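YcaO (Methanopyrus kandleri, PDB 6CIB) binds adenine nucleotide and magnesium and probably uses ATP to drive thioamidation of the peptide backbone. Local coordinates at residues A[78-83]-A[340-345]; A[164-169]-A[209-214]; A[171-174]-A[178-181]. One frame throughout, in Å; residues are numbered along the deposited sequence.

Interactions 2 and 3 share helix 154-177 and adjoin each other, their centres about 11 Å apart, while interaction 1 lies across the centre of the chain on helix 68-85, its centre about 26 Å from that of interaction 2 and about 34 Å from that of interaction 3. All three are largely buried, though interaction 3 includes an exposed arginine where the chain leaves the helix. The chemistry changes with place. Interaction 1 is purely apolar across the two segments, with nucleotide and magnesium held by the same helix. Interaction 2 pairs a valine contact with a salt bridge and a water. Interaction 3 finishes helix 154-177 with a backbone hydrogen bond and aliphatic packing.

Interaction 1. Residues A[78-83]-A[340-345]. With MG (magnesium ion), chain H; ADP (adenosine-5'-diphosphate), chain G.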
loop_
_atom_site.group_PDB
_atom_site.type_symbol
_atom_site.label_atom_id
_atom_site.label_comp_id
_atom_site.label_asym_id
_atom_site.label_seq_id
_atom_site.Cartn_x
_atom_site.Cartn_y
_atom_site.Cartn_z
ATOM N N GLU A 78 -3.354 10.432 3.720
ATOM C CA GLU A 78 -1.934 10.108 3.587
ATOM C C GLU A 78 -1.104 10.942 4.571
ATOM O O GLU A 78 -0.260 10.397 5.293
ATOM C CB GLU A 78 -1.474 10.343 2.142
ATOM C CG GLU A 78 0.008 10.106 1.863
ATOM C CD GLU A 78 0.361 8.653 1.614
ATOM O OE1 GLU A 78 -0.398 7.951 0.909
ATOM O OE2 GLU A 78 1.419 8.216 2.110
ATOM N N CYS A 79 -1.348 12.255 4.599
ATOM C CA CYS A 79 -0.716 13.141 5.581
ATOM C C CYS A 79 -1.011 12.724 7.022
ATOM O O CYS A 79 -0.110 12.741 7.858
ATOM C CB CYS A 79 -1.120 14.599 5.341
ATOM S SG CYS A 79 -0.509 15.218 3.771
ATOM N N VAL A 80 -2.255 12.319 7.289
ATOM C CA VAL A 80 -2.698 11.931 8.635
ATOM C C VAL A 80 -1.982 10.659 9.117
ATOM O O VAL A 80 -1.444 10.645 10.230
ATOM C CB VAL A 80 -4.245 11.793 8.737
ATOM C CG1 VAL A 80 -4.658 11.112 10.038
ATOM C CG2 VAL A 80 -4.920 13.159 8.668
ATOM N N GLU A 81 -1.955 9.616 8.276
ATOM C CA GLU A 81 -1.277 8.372 8.628
ATOM C C GLU A 81 0.210 8.587 8.931
ATOM O O GLU A 81 0.738 7.972 9.856
ATOM C CB GLU A 81 -1.500 7.260 7.577
ATOM C CG GLU A 81 -0.709 7.400 6.289
ATOM C CD GLU A 81 -0.761 6.170 5.406
ATOM O OE1 GLU A 81 -1.868 5.715 5.072
ATOM O OE2 GLU A 81 0.315 5.665 5.014
ATOM N N ARG A 82 0.868 9.466 8.166
ATOM C CA ARG A 82 2.287 9.763 8.381
ATOM C C ARG A 82 2.542 10.479 9.710
ATOM O O ARG A 82 3.521 10.174 10.392
ATOM C CB ARG A 82 2.896 10.530 7.196
ATOM C CG ARG A 82 3.017 9.718 5.908
ATOM C CD ARG A 82 3.990 8.547 6.023
ATOM N NE ARG A 82 5.388 9.001 6.032
ATOM C CZ ARG A 82 6.140 9.156 4.943
ATOM N NH1 ARG A 82 5.645 8.885 3.742
ATOM N NH2 ARG A 82 7.390 9.578 5.057
ATOM N N ALA A 83 1.654 11.399 10.086
ATOM C CA ALA A 83 1.740 12.061 11.394
ATOM C C ALA A 83 1.508 11.071 12.539
ATOM O O ALA A 83 2.212 11.108 13.549
ATOM C CB ALA A 83 0.770 13.222 11.477
ATOM N N GLU A 340 -4.752 10.627 19.852
ATOM C CA GLU A 340 -5.773 11.051 20.818
ATOM C C GLU A 340 -6.508 12.322 20.367
ATOM O O GLU A 340 -7.739 12.351 20.362
ATOM C CB GLU A 340 -5.161 11.240 22.216
ATOM C CG GLU A 340 -4.548 9.974 22.813
ATOM C CD GLU A 340 -3.749 10.216 24.091
ATOM O OE1 GLU A 340 -3.220 11.335 24.295
ATOM O OE2 GLU A 340 -3.638 9.268 24.897
ATOM N N ASN A 341 -5.748 13.343 19.966
ATOM C CA ASN A 341 -6.308 14.631 19.534
ATOM C C ASN A 341 -7.103 14.526 18.223
ATOM O O ASN A 341 -8.286 14.891 18.189
ATOM C CB ASN A 341 -5.227 15.727 19.471
ATOM C CG ASN A 341 -4.048 15.351 18.585
ATOM O OD1 ASN A 341 -3.328 14.387 18.854
ATOM N ND2 ASN A 341 -3.843 16.122 17.522
ATOM N N LEU A 342 -6.467 14.016 17.164
ATOM C CA LEU A 342 -7.166 13.706 15.914
ATOM C C LEU A 342 -7.878 12.383 16.100
ATOM O O LEU A 342 -7.234 11.335 16.167
ATOM C CB LEU A 342 -6.190 13.562 14.740
ATOM C CG LEU A 342 -5.096 14.557 14.369
ATOM C CD1 LEU A 342 -4.328 13.992 13.191
ATOM C CD2 LEU A 342 -5.678 15.906 14.004
ATOM N N ASP A 343 -9.201 12.411 16.182
ATOM C CA ASP A 343 -9.957 11.167 16.305
ATOM C C ASP A 343 -10.087 10.470 14.935
ATOM O O ASP A 343 -11.182 10.350 14.379
ATOM C CB ASP A 343 -11.316 11.422 16.976
ATOM C CG ASP A 343 -11.972 10.147 17.471
ATOM O OD1 ASP A 343 -11.312 9.360 18.188
ATOM O OD2 ASP A 343 -13.159 9.936 17.142
ATOM N N VAL A 344 -8.944 10.048 14.388
ATOM C CA VAL A 344 -8.881 9.392 13.076
ATOM C C VAL A 344 -8.236 8.025 13.262
ATOM O O VAL A 344 -7.076 7.948 13.670
ATOM C CB VAL A 344 -8.060 10.193 12.032
ATOM C CG1 VAL A 344 -8.055 9.472 10.691
ATOM C CG2 VAL A 344 -8.588 11.614 11.873
ATOM N N PRO A 345 -8.985 6.944 12.973
ATOM C CA PRO A 345 -8.420 5.595 13.037
ATOM C C PRO A 345 -7.221 5.422 12.104
ATOM O O PRO A 345 -7.336 5.644 10.896
ATOM C CB PRO A 345 -9.588 4.700 12.595
ATOM C CG PRO A 345 -10.813 5.483 12.931
ATOM C CD PRO A 345 -10.440 6.922 12.716
HETATM MG MG MG H . -0.647 3.764 3.541
HETATM P PB ADP G . -2.865 3.806 -0.748
HETATM O O1B ADP G . -3.345 3.337 0.610
HETATM O O2B ADP G . -2.549 2.689 -1.722
HETATM O O3B ADP G . -1.824 4.901 -0.718
HETATM P PA ADP G . -4.829 5.861 -1.336
HETATM O O1A ADP G . -6.224 5.666 -1.865
HETATM O O2A ADP G . -3.951 6.831 -2.081
HETATM O O3A ADP G . -4.209 4.393 -1.416
HETATM O "O5'" ADP G . -4.939 6.266 0.215
HETATM C "C5'" ADP G . -3.967 7.001 0.981
HETATM C "C4'" ADP G . -4.377 6.986 2.465
HETATM O "O4'" ADP G . -5.676 7.579 2.621
HETATM C "C3'" ADP G . -4.519 5.576 3.048
HETATM O "O3'" ADP G . -4.227 5.599 4.459
HETATM C "C2'" ADP G . -5.989 5.255 2.849
HETATM O "O2'" ADP G . -6.456 4.246 3.740
HETATM C "C1'" ADP G . -6.638 6.615 3.087
HETATM N N9 ADP G . -7.900 6.805 2.337
HETATM C C8 ADP G . -8.017 6.825 0.996
HETATM N N7 ADP G . -9.304 7.015 0.627
HETATM C C5 ADP G . -10.031 7.145 1.742
HETATM C C6 ADP G . -11.462 7.377 2.048
HETATM N N6 ADP G . -12.363 7.516 1.046
HETATM N N1 ADP G . -11.820 7.438 3.354
HETATM C C2 ADP G . -10.924 7.300 4.361
HETATM N N3 ADP G . -9.604 7.094 4.149
HETATM C C4 ADP G . -9.106 7.009 2.878
HETATM O O HOH W 1 -0.381 5.150 1.782
HETATM O O HOH W 2 -2.260 2.437 2.776
HETATM O O HOH W 3 1.349 2.814 3.404
#
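Val80 and Val344 each carry CG1 opposite their own backbone N (chi1 168° and -179°), which turns the two methyls at one another; they meet tip to tip, Val80 CG1 to Val344 CG1 3.8 Å. Leu342 adds CD1, 4.3 Å from the same Val80 CG1. An inverse gamma turn centred on Asp343, with a weak Val344 N to Leu342 O bond, folds the loop back between its two apolar residues, so both face the helix. Next to Val80 in the helix, Glu81 sends its carboxylate away from the loop: CG sits between the backbone N and the carbonyl carbon (chi1 76°) and the chain then runs extended. Glu81 OE2 binds magnesium at 2.6 Å, alongside three waters and Leu148 O, while ADP O3' is modelled as a hydrogen bond to Glu81 OE1 so short that its length is doubtful. Glu78 OE1 approaches the metal indirectly, 2.9 Å from a magnesium-bound water that also lies within bonding distance of the terminal phosphate. Helix 68-85 thus has one face on nucleotide and metal and another on the loop between strands 332-336 and 346-351; Leu28 of helix 28-31 packs on Val80, Leu342 and Val344, and strands 45-54 and 57-64 touch Cys79 and Arg82.

Interaction 2. Residues A[164-169]-A[209-214]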
loop_
_atom_site.group_PDB
_atom_site.type_symbol
_atom_site.label_atom_id
_atom_site.label_comp_id
_atom_site.label_asym_id
_atom_site.label_seq_id
_atom_site.Cartn_x
_atom_site.Cartn_y
_atom_site.Cartn_z
ATOM N N GLU A 164 -2.307 -3.932 1.277
ATOM C CA GLU A 164 -0.981 -3.399 0.949
ATOM C C GLU A 164 0.146 -4.407 1.228
ATOM O O GLU A 164 1.051 -4.576 0.402
ATOM C CB GLU A 164 -0.737 -2.090 1.697
ATOM C CG GLU A 164 0.576 -1.409 1.370
ATOM C CD GLU A 164 0.631 -0.020 1.962
ATOM O OE1 GLU A 164 1.195 0.133 3.063
ATOM O OE2 GLU A 164 0.065 0.905 1.341
ATOM N N VAL A 165 0.083 -5.066 2.381
ATOM C CA VAL A 165 1.068 -6.098 2.753
ATOM C C VAL A 165 1.062 -7.272 1.749
ATOM O O VAL A 165 2.128 -7.746 1.340
ATOM C CB VAL A 165 0.898 -6.586 4.225
ATOM C CG1 VAL A 165 1.827 -7.763 4.527
ATOM C CG2 VAL A 165 1.190 -5.460 5.219
ATOM N N VAL A 166 -0.129 -7.716 1.340
ATOM C CA VAL A 166 -0.271 -8.777 0.324
ATOM C C VAL A 166 0.317 -8.311 -1.011
ATOM O O VAL A 166 1.057 -9.052 -1.663
ATOM C CB VAL A 166 -1.741 -9.232 0.165
ATOM C CG1 VAL A 166 -1.898 -10.259 -0.957
ATOM C CG2 VAL A 166 -2.245 -9.815 1.477
ATOM N N GLU A 167 0.006 -7.071 -1.381
ATOM C CA GLU A 167 0.496 -6.445 -2.605
ATOM C C GLU A 167 2.029 -6.464 -2.690
ATOM O O GLU A 167 2.600 -6.894 -3.704
ATOM C CB GLU A 167 -0.052 -5.018 -2.679
ATOM C CG GLU A 167 0.458 -4.174 -3.824
ATOM C CD GLU A 167 0.183 -2.700 -3.603
ATOM O OE1 GLU A 167 -1.004 -2.306 -3.582
ATOM O OE2 GLU A 167 1.152 -1.933 -3.458
ATOM N N ARG A 168 2.684 -6.022 -1.621
ATOM C CA ARG A 168 4.150 -5.984 -1.588
ATOM C C ARG A 168 4.772 -7.373 -1.447
ATOM O O ARG A 168 5.892 -7.589 -1.899
ATOM C CB ARG A 168 4.661 -5.030 -0.502
ATOM C CG ARG A 168 3.999 -3.662 -0.534
ATOM C CD ARG A 168 4.754 -2.644 -1.350
ATOM N NE ARG A 168 3.939 -1.462 -1.641
ATOM C CZ ARG A 168 3.687 -0.461 -0.795
ATOM N NH1 ARG A 168 4.147 -0.471 0.460
ATOM N NH2 ARG A 168 2.935 0.553 -1.205
ATOM N N ASP A 169 4.041 -8.307 -0.831
ATOM C CA ASP A 169 4.459 -9.718 -0.783
ATOM C C ASP A 169 4.536 -10.310 -2.195
ATOM O O ASP A 169 5.549 -10.936 -2.543
ATOM C CB ASP A 169 3.543 -10.555 0.129
ATOM C CG ASP A 169 3.988 -12.017 0.228
ATOM O OD1 ASP A 169 4.930 -12.331 0.989
ATOM O OD2 ASP A 169 3.383 -12.855 -0.465
ATOM N N LEU A 209 -0.074 -10.506 -10.947
ATOM C CA LEU A 209 1.007 -11.059 -10.127
ATOM C C LEU A 209 0.547 -12.339 -9.450
ATOM O O LEU A 209 -0.650 -12.484 -9.169
ATOM C CB LEU A 209 1.466 -10.044 -9.075
ATOM C CG LEU A 209 2.522 -9.010 -9.488
ATOM C CD1 LEU A 209 1.938 -7.928 -10.364
ATOM C CD2 LEU A 209 3.146 -8.365 -8.270
ATOM N N PRO A 210 1.481 -13.284 -9.202
ATOM C CA PRO A 210 1.115 -14.441 -8.381
ATOM C C PRO A 210 0.822 -13.994 -6.946
ATOM O O PRO A 210 1.685 -13.414 -6.280
ATOM C CB PRO A 210 2.368 -15.324 -8.442
ATOM C CG PRO A 210 3.486 -14.379 -8.748
ATOM C CD PRO A 210 2.867 -13.392 -9.696
ATOM N N SER A 211 -0.406 -14.225 -6.500
ATOM C CA SER A 211 -0.802 -13.926 -5.133
ATOM C C SER A 211 -0.649 -15.167 -4.263
ATOM O O SER A 211 -1.100 -16.255 -4.634
ATOM C CB SER A 211 -2.245 -13.429 -5.105
ATOM O OG SER A 211 -2.711 -13.266 -3.774
ATOM N N ARG A 212 -0.030 -14.991 -3.100
ATOM C CA ARG A 212 0.111 -16.071 -2.123
ATOM C C ARG A 212 -1.074 -16.149 -1.160
ATOM O O ARG A 212 -1.079 -16.980 -0.260
ATOM C CB ARG A 212 1.417 -15.924 -1.341
ATOM C CG ARG A 212 2.670 -16.122 -2.175
ATOM C CD ARG A 212 3.831 -15.444 -1.478
ATOM N NE ARG A 212 4.746 -16.400 -0.895
ATOM C CZ ARG A 212 5.674 -16.134 0.021
ATOM N NH1 ARG A 212 5.828 -14.917 0.545
ATOM N NH2 ARG A 212 6.447 -17.125 0.428
ATOM N N VAL A 213 -2.077 -15.289 -1.361
ATOM C CA VAL A 213 -3.259 -15.238 -0.497
ATOM C C VAL A 213 -4.514 -15.505 -1.337
ATOM O O VAL A 213 -4.825 -14.759 -2.270
ATOM C CB VAL A 213 -3.380 -13.874 0.236
ATOM C CG1 VAL A 213 -4.588 -13.855 1.173
ATOM C CG2 VAL A 213 -2.098 -13.544 1.006
ATOM N N GLU A 214 -5.245 -16.559 -0.996
ATOM C CA GLU A 214 -6.412 -16.927 -1.785
ATOM C C GLU A 214 -7.574 -15.963 -1.593
ATOM O O GLU A 214 -7.857 -15.534 -0.474
ATOM C CB GLU A 214 -6.858 -18.361 -1.517
ATOM C CG GLU A 214 -7.518 -18.959 -2.747
ATOM C CD GLU A 214 -8.164 -20.287 -2.478
ATOM O OE1 GLU A 214 -7.436 -21.222 -2.095
ATOM O OE2 GLU A 214 -9.399 -20.380 -2.655
HETATM O O HOH W 4 1.063 -12.492 -2.071
#
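Asp169 and Arg212 supply the charged part of this contact, a salt bridge made by a single guanidinium nitrogen. Arg212 NH1 donates to the syn lone pair of Asp169 OD1 at 2.8 Å, with a bent N-H...O angle of 132°, and the carboxylate and guanidinium planes lie only 5° apart. A bend at chi3 of Arg212 (108°) swings the guanidinium round so that the carboxylate meets its edge. A second, weak bond runs from NH1 to Asp169 OD2, an oxygen whose position is less certain. Both partners are also held by others: Asp169 OD1 accepts from Ser355 N, and Arg212 NH2 donates to Asn366 O. A lysine in place of Arg212 would probably leave Asn366 O without this donor and give up the flat, coplanar pairing with Asp169.

Water mediates a further link. One molecule accepts from Arg212 N at 2.9 Å and donates weakly to Val166 O, tying the loop backbone to the helix; its bond to Asp169 OD2, at 2.8 Å, shares the doubt over that oxygen.

The apolar part lies one helical turn back. Val213 CG2 sits against both methyls of Val166, 3.8 Å from CG1 and likewise from CG2, and Val324 of helix 313-325 touches both valines. Ser211 OG approaches Val166 CG1 at 4.2 Å and is also hydrogen-bonded to Val216 O, with Val213 O a second acceptor within reach.

Within the helix, Glu164, Glu167 and Arg168 form a salt-bridge network: the Arg168 NE to Glu167 OE2 link is weak, and the Arg168 NH2 to Glu164 OE2 pair long. Glu164 is a magnesium ligand seen for this protein, though no magnesium is bound to it in this chain. Helix 154-177 packs on the loop between strands 203-209 and 217-224 while also carrying a residue of the YcaO metal site.

Interaction 3. Residues A[171-174]-A[178-181]; sequences WSIV and RIHP
Val174 and Ile179 bracket the C-terminal end of helix 154-177, where the chain leaves the helix with the 6→1 hydrogen bond and positive phi characteristic of a Schellman motif. Arg178 is the residue that departs (phi 49°), and Ile179 N, just beyond it, donates back to Val174 O at 2.9 Å. The donor lies in the carbonyl plane, on a lone pair of the oxygen, although the N-H...O angle is a bent 136°. Arg178 N is equally near Val174 O but poorly aligned, and makes no hydrogen bond to it; separately, Arg178 NH2 hydrogen-bonds Leu288 O.

Val174 has the most surface buried here. Val174 CG2 faces Ile179 CB at 4.3 Å, while Val174 CG1 lies 3.4 Å from Ile179 O and 4.1 Å from Pro181 CD, the Val174 and Pro181 side chains crossing at about a right angle. Trp292 touches both Val174 and Pro181, and Leu209 also packs on Val174, which sets the helix end against helix 290-293 and strand 203-209.

Ile179 points its side chain back at the helix. With CG1 opposite its carbonyl carbon (chi1 -60°), it lies beside Ile173, both running the same way, and the closest carbons are Ile179 CD1 and Ile173 CG2, 3.6 Å apart.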
loop_
_atom_site.group_PDB
_atom_site.type_symbol
_atom_site.label_atom_id
_atom_site.label_comp_id
_atom_site.label_asym_id
_atom_site.label_seq_id
_atom_site.Cartn_x
_atom_site.Cartn_y
_atom_site.Cartn_z
ATOM N N TRP A 171 4.695 -8.562 -5.123
ATOM C CA TRP A 171 5.743 -7.824 -5.819
ATOM C C TRP A 171 7.142 -8.315 -5.407
ATOM O O TRP A 171 8.000 -8.511 -6.271
ATOM C CB TRP A 171 5.551 -6.312 -5.610
ATOM C CG TRP A 171 6.526 -5.419 -6.319
ATOM C CD1 TRP A 171 7.307 -5.731 -7.399
ATOM C CD2 TRP A 171 6.792 -4.040 -6.020
ATOM N NE1 TRP A 171 8.063 -4.649 -7.769
ATOM C CE2 TRP A 171 7.774 -3.596 -6.943
ATOM C CE3 TRP A 171 6.313 -3.141 -5.052
ATOM C CZ2 TRP A 171 8.283 -2.286 -6.932
ATOM C CZ3 TRP A 171 6.822 -1.838 -5.036
ATOM C CH2 TRP A 171 7.793 -1.424 -5.981
ATOM N N SER A 172 7.341 -8.548 -4.107
ATOM C CA SER A 172 8.608 -9.078 -3.580
ATOM C C SER A 172 8.955 -10.469 -4.124
ATOM O O SER A 172 10.110 -10.740 -4.429
ATOM C CB SER A 172 8.586 -9.103 -2.062
ATOM O OG SER A 172 8.543 -7.793 -1.541
ATOM N N ILE A 173 7.944 -11.325 -4.250
ATOM C CA ILE A 173 8.080 -12.652 -4.858
ATOM C C ILE A 173 8.512 -12.582 -6.330
ATOM O O ILE A 173 9.439 -13.284 -6.734
ATOM C CB ILE A 173 6.802 -13.514 -4.593
ATOM C CG1 ILE A 173 7.065 -14.492 -3.451
ATOM C CG2 ILE A 173 6.329 -14.305 -5.803
ATOM C CD1 ILE A 173 7.238 -13.834 -2.101
ATOM N N VAL A 174 7.857 -11.711 -7.096
ATOM C CA VAL A 174 8.182 -11.471 -8.505
ATOM C C VAL A 174 9.629 -10.984 -8.682
ATOM O O VAL A 174 10.341 -11.501 -9.533
ATOM C CB VAL A 174 7.138 -10.524 -9.170
ATOM C CG1 VAL A 174 7.580 -10.058 -10.558
ATOM C CG2 VAL A 174 5.786 -11.221 -9.269
ATOM N N ARG A 178 12.572 -13.259 -9.953
ATOM C CA ARG A 178 12.464 -12.704 -11.316
ATOM C C ARG A 178 11.430 -13.460 -12.156
ATOM O O ARG A 178 11.708 -13.906 -13.276
ATOM C CB ARG A 178 13.831 -12.604 -11.999
ATOM C CG ARG A 178 14.725 -11.577 -11.344
ATOM C CD ARG A 178 15.890 -11.202 -12.230
ATOM N NE ARG A 178 16.286 -9.824 -11.960
ATOM C CZ ARG A 178 16.110 -8.803 -12.795
ATOM N NH1 ARG A 178 15.561 -8.984 -13.993
ATOM N NH2 ARG A 178 16.505 -7.591 -12.434
ATOM N N ILE A 179 10.242 -13.618 -11.568
ATOM C CA ILE A 179 9.078 -14.194 -12.234
ATOM C C ILE A 179 8.626 -13.243 -13.341
ATOM O O ILE A 179 8.663 -12.023 -13.167
ATOM C CB ILE A 179 7.914 -14.447 -11.234
ATOM C CG1 ILE A 179 8.361 -15.419 -10.125
ATOM C CG2 ILE A 179 6.667 -14.966 -11.953
ATOM C CD1 ILE A 179 7.362 -15.634 -9.004
ATOM N N HIS A 180 8.235 -13.824 -14.477
ATOM C CA HIS A 180 7.602 -13.120 -15.585
ATOM C C HIS A 180 6.077 -13.290 -15.456
ATOM O O HIS A 180 5.530 -14.273 -15.971
ATOM C CB HIS A 180 8.083 -13.707 -16.923
ATOM C CG HIS A 180 9.524 -13.434 -17.234
ATOM N ND1 HIS A 180 9.924 -12.833 -18.406
ATOM C CD2 HIS A 180 10.657 -13.685 -16.536
ATOM C CE1 HIS A 180 11.240 -12.721 -18.418
ATOM N NE2 HIS A 180 11.709 -13.223 -17.289
ATOM N N PRO A 181 5.379 -12.354 -14.757
ATOM C CA PRO A 181 3.937 -12.557 -14.578
ATOM C C PRO A 181 3.168 -12.431 -15.899
ATOM O O PRO A 181 3.639 -11.725 -16.803
ATOM C CB PRO A 181 3.537 -11.438 -13.599
ATOM C CG PRO A 181 4.572 -10.389 -13.772
ATOM C CD PRO A 181 5.839 -11.115 -14.094
#